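Local coordinates for protein acetyltransferase (Escherichia coli, PDB 7BYY) that acetylates aminoacyl-tRNAs as a GNAT-family toxin, probably transferring the acetyl group of acetyl-CoA to glycyl-tRNA, at residues 90-93 with 94-97; 140-144 with 145-149. The protein carries 1 engineered substitution. All coordinates share one frame; numbering follows the deposited sequence.

Contact 1: residues 90-93 with 94-97; sequences SQPS and EIGV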
loop_
_atom_site.group_PDB
_atom_site.type_symbol
_atom_site.label_atom_id
_atom_site.label_comp_id
_atom_site.label_asym_id
_atom_site.label_seq_id
_atom_site.Cartn_x
_atom_site.Cartn_y
_atom_site.Cartn_z
ATOM N N SER A 90 10.859 -15.895 -9.555
ATOM C CA SER A 90 10.655 -16.208 -8.150
ATOM C C SER A 90 9.872 -15.091 -7.472
ATOM O O SER A 90 10.227 -13.913 -7.580
ATOM C CB SER A 90 12.000 -16.419 -7.453
ATOM O OG SER A 90 12.868 -15.315 -7.652
ATOM N N GLN A 91 8.804 -15.464 -6.773
ATOM C CA GLN A 91 7.921 -14.518 -6.111
ATOM C C GLN A 91 7.623 -14.981 -4.694
ATOM O O GLN A 91 7.569 -16.186 -4.426
ATOM C CB GLN A 91 6.607 -14.352 -6.889
ATOM C CG GLN A 91 6.780 -13.785 -8.294
ATOM C CD GLN A 91 7.137 -12.308 -8.297
ATOM O OE1 GLN A 91 6.558 -11.516 -7.553
ATOM N NE2 GLN A 91 8.090 -11.930 -9.142
ATOM N N PRO A 92 7.428 -14.046 -3.767
ATOM C CA PRO A 92 7.151 -14.425 -2.376
ATOM C C PRO A 92 5.766 -15.039 -2.224
ATOM O O PRO A 92 4.898 -14.936 -3.093
ATOM C CB PRO A 92 7.265 -13.100 -1.616
ATOM C CG PRO A 92 6.993 -12.052 -2.644
ATOM C CD PRO A 92 7.545 -12.587 -3.930
ATOM N N SER A 93 5.571 -15.692 -1.074
ATOM C CA SER A 93 4.312 -16.380 -0.808
ATOM C C SER A 93 3.134 -15.415 -0.770
ATOM O O SER A 93 2.022 -15.778 -1.167
ATOM C CB SER A 93 4.413 -17.154 0.509
ATOM O OG SER A 93 3.172 -17.738 0.865
ATOM N N GLU A 94 3.354 -14.191 -0.299
ATOM C CA GLU A 94 2.328 -13.158 -0.263
ATOM C C GLU A 94 2.701 -12.054 -1.242
ATOM O O GLU A 94 3.849 -11.596 -1.262
ATOM C CB GLU A 94 2.170 -12.589 1.148
ATOM C CG GLU A 94 2.017 -13.643 2.231
ATOM C CD GLU A 94 0.588 -14.124 2.371
ATOM O OE1 GLU A 94 -0.336 -13.353 2.027
ATOM O OE2 GLU A 94 0.387 -15.275 2.820
ATOM N N ILE A 95 1.733 -11.631 -2.049
ATOM C CA ILE A 95 1.946 -10.644 -3.103
ATOM C C ILE A 95 1.135 -9.405 -2.746
ATOM O O ILE A 95 -0.101 -9.445 -2.724
ATOM C CB ILE A 95 1.546 -11.195 -4.479
ATOM C CG1 ILE A 95 2.533 -12.270 -4.931
ATOM C CG2 ILE A 95 1.472 -10.079 -5.506
ATOM C CD1 ILE A 95 3.961 -11.778 -5.033
ATOM N N GLY A 96 1.827 -8.298 -2.467
ATOM C CA GLY A 96 1.162 -7.043 -2.170
ATOM C C GLY A 96 0.855 -6.283 -3.444
ATOM O O GLY A 96 1.731 -6.094 -4.292
ATOM N N VAL A 97 -0.405 -5.863 -3.585
ATOM C CA VAL A 97 -0.872 -5.141 -4.764
ATOM C C VAL A 97 -1.825 -4.037 -4.326
ATOM O O VAL A 97 -2.260 -3.976 -3.175
ATOM C CB VAL A 97 -1.583 -6.058 -5.787
ATOM C CG1 VAL A 97 -0.647 -7.148 -6.302
ATOM C CG2 VAL A 97 -2.849 -6.649 -5.180
#

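Contact 2: residues 140-144 with 145-149; sequences LDADP and AAINF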
loop_
_atom_site.group_PDB
_atom_site.type_symbol
_atom_site.label_atom_id
_atom_site.label_comp_id
_atom_site.label_asym_id
_atom_site.label_seq_id
_atom_site.Cartn_x
_atom_site.Cartn_y
_atom_site.Cartn_z
ATOM N N LEU A 140 -8.123 -6.499 -9.682
ATOM C CA LEU A 140 -9.505 -6.045 -9.716
ATOM C C LEU A 140 -10.419 -7.226 -10.003
ATOM O O LEU A 140 -9.982 -8.291 -10.444
ATOM C CB LEU A 140 -9.712 -4.930 -10.752
ATOM C CG LEU A 140 -9.352 -5.159 -12.222
ATOM C CD1 LEU A 140 -10.482 -5.835 -12.981
ATOM C CD2 LEU A 140 -9.018 -3.825 -12.864
ATOM N N ASP A 141 -11.706 -7.012 -9.750
ATOM C CA ASP A 141 -12.755 -7.994 -10.012
ATOM C C ASP A 141 -13.729 -7.345 -10.991
ATOM O O ASP A 141 -14.588 -6.553 -10.592
ATOM C CB ASP A 141 -13.436 -8.419 -8.714
ATOM C CG ASP A 141 -12.697 -9.540 -8.005
ATOM O OD1 ASP A 141 -12.615 -10.654 -8.567
ATOM O OD2 ASP A 141 -12.200 -9.306 -6.882
ATOM N N ALA A 142 -13.596 -7.679 -12.273
ATOM C CA ALA A 142 -14.265 -6.946 -13.339
ATOM C C ALA A 142 -15.675 -7.470 -13.578
ATOM O O ALA A 142 -15.878 -8.675 -13.754
ATOM C CB ALA A 142 -13.456 -7.032 -14.634
ATOM N N ASP A 143 -16.639 -6.557 -13.598
ATOM C CA ASP A 143 -17.984 -6.900 -14.031
ATOM C C ASP A 143 -17.951 -7.328 -15.497
ATOM O O ASP A 143 -17.147 -6.800 -16.274
ATOM C CB ASP A 143 -18.919 -5.701 -13.845
ATOM C CG ASP A 143 -20.387 -6.083 -13.918
ATOM O OD1 ASP A 143 -20.912 -6.229 -15.044
ATOM O OD2 ASP A 143 -21.013 -6.241 -12.847
ATOM N N PRO A 144 -18.790 -8.289 -15.905
ATOM C CA PRO A 144 -18.787 -8.716 -17.316
ATOM C C PRO A 144 -18.939 -7.580 -18.312
ATOM O O PRO A 144 -18.382 -7.656 -19.414
ATOM C CB PRO A 144 -19.974 -9.685 -17.384
ATOM C CG PRO A 144 -20.053 -10.253 -16.019
ATOM C CD PRO A 144 -19.660 -9.143 -15.077
ATOM N N ALA A 145 -19.664 -6.519 -17.958
ATOM C CA ALA A 145 -19.789 -5.367 -18.842
ATOM C C ALA A 145 -18.515 -4.534 -18.917
ATOM O O ALA A 145 -18.517 -3.498 -19.592
ATOM C CB ALA A 145 -20.956 -4.487 -18.393
ATOM N N ALA A 146 -17.436 -4.949 -18.248
ATOM C CA ALA A 146 -16.205 -4.170 -18.254
ATOM C C ALA A 146 -14.953 -5.025 -18.413
ATOM O O ALA A 146 -13.843 -4.488 -18.305
ATOM C CB ALA A 146 -16.095 -3.332 -16.976
ATOM N N ILE A 147 -15.088 -6.330 -18.669
ATOM C CA ILE A 147 -13.911 -7.182 -18.838
ATOM C C ILE A 147 -13.104 -6.743 -20.052
ATOM O O ILE A 147 -11.871 -6.676 -20.006
ATOM C CB ILE A 147 -14.327 -8.660 -18.950
ATOM C CG1 ILE A 147 -15.185 -9.071 -17.756
ATOM C CG2 ILE A 147 -13.103 -9.551 -19.050
ATOM C CD1 ILE A 147 -15.693 -10.494 -17.846
ATOM N N ASN A 148 -13.785 -6.438 -21.158
ATOM C CA ASN A 148 -13.076 -6.045 -22.370
ATOM C C ASN A 148 -12.340 -4.725 -22.188
ATOM O O ASN A 148 -11.292 -4.512 -22.805
ATOM C CB ASN A 148 -14.051 -5.959 -23.544
ATOM C CG ASN A 148 -14.086 -7.235 -24.360
ATOM O OD1 ASN A 148 -15.075 -7.968 -24.345
ATOM N ND2 ASN A 148 -12.997 -7.512 -25.073
ATOM N N PHE A 149 -12.863 -3.834 -21.344
ATOM C CA PHE A 149 -12.204 -2.554 -21.112
ATOM C C PHE A 149 -10.843 -2.747 -20.452
ATOM O O PHE A 149 -9.812 -2.317 -20.985
ATOM C CB PHE A 149 -13.100 -1.650 -20.262
ATOM C CG PHE A 149 -12.422 -0.397 -19.788
ATOM C CD1 PHE A 149 -12.151 0.634 -20.672
ATOM C CD2 PHE A 149 -12.056 -0.250 -18.460
ATOM C CE1 PHE A 149 -11.526 1.790 -20.238
ATOM C CE2 PHE A 149 -11.429 0.902 -18.021
ATOM C CZ PHE A 149 -11.165 1.924 -18.912
#

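Contact 1: residues 90-93 with 94-97
Pro92 and Ile95 face each other across a bend in a continuous run of chain, where a loop becomes a strand. Gln91 and Pro92 are extended, Ser93 alone takes helical backbone angles, and from Glu94 onward the chain has the conformation of a strand. That one residue redirects the backbone and brings CA of Pro92 within 6.5 Å of CA of Ile95. The bend illustrates how a turn can be lined by van der Waals contact, since the two segments share no hydrogen bond.

Ile95 supplies the central group. Its CG1 lies beside its own backbone N (chi1 -70°), and a second bend at chi2 (-59°) carries CD1 back toward the loop. There CD1 meets CD and CG of the proline ring, 3.8 Å from CD of Pro92, and also lies 3.8 Å from the carbonyl O of Pro92. Gln91 reaches the same methyl with its amide oxygen: OE1 is 3.6 Å from CD1 of Ile95, brought round by the fold of the glutamine chain at chi2 (-72°). Both the glutamine and the proline side chains run at about a right angle to that of Ile95. CG of Pro92 also approaches backbone, 3.5 Å from O of Glu94.

The amide of Gln91 has polar partners as well: OE1 accepts a weak hydrogen bond from NZ of Lys136, and NE2 gives a weak one to the backbone O of Gln88. Gln91, Pro92 and Glu94 pack on Asn51, Asp53 and Tyr76 of the second subunit, placing the bend at the dimer interface. Within the chain, Gly96 bonds through its backbone to Lys136. From the bend onward, Ser93, Ile95 and Val97 hydrogen-bond through their backbones to Lys80, Leu78 and Tyr76 of the same chain, which pairs strand 94-105 antiparallel with strand 67-79.

Contact 2: residues 140-144 with 145-149
Ile147 folds back from the first turn of helix 147-151 onto the chain that leads into it, a compact example of a helix start packed against its own approach. From CB the side chain divides. The CG1 arm lies beside the backbone N (chi1 -54°), directed at the preceding turn. CG1 itself comes 3.3 Å from O of Asp143 and 4.1 Å from CB of Ala142, the last residue of strand 137-142. Past it the arm continues extended, and the terminal CD1 settles 3.6 Å from CA of Pro144, with CB of that proline more distant at 4.4 Å. Val168 and Met170 of strand 168-173 also touch this isoleucine.

Asp143 shapes the turn with two bonds. Its carbonyl O accepts N-H of Ala146 at 2.7 Å, the donor standing about 45° out of the carbonyl plane. This closes a type I beta turn with Pro144 and Ala145 at its corners. The carboxylate adds a second link: OD1 receives N-H of Ala145 through its anti lone pair at 3.2 Å, and at 170° the bond is nearly straight. The aspartate thus forms an Asx turn nested in the beta turn, tying side chain and main chain of one residue to successive amides.

Ala146 occupies the N-cap, three residues after the aspartate whose bonds close the turn leading to it. That turn is this protein's own link between a strand and the helix that follows it, a succession characteristic of the C-terminal half of the GNAT fold.

Overall arrangement
Both contacts are local and lie at the surface, each with one buried residue among those that touch, and each marks the end of a strand in the same sheet. Contact 1 precedes strand 94-105 and contact 2 follows strand 137-142, its parallel neighbour, with helix 114-132 between them in a beta-alpha-beta crossover. Their centres are about 24 Å apart and their nearest atoms about 7 Å, without touching. The chemistry differs: contact 1 gathers van der Waals contacts around one methyl group, from both apolar and polar atoms, and meets the second subunit, whereas contact 2 adds hydrogen bonds that define a turn, lies nearer the centre of the chain and touches no other subunit.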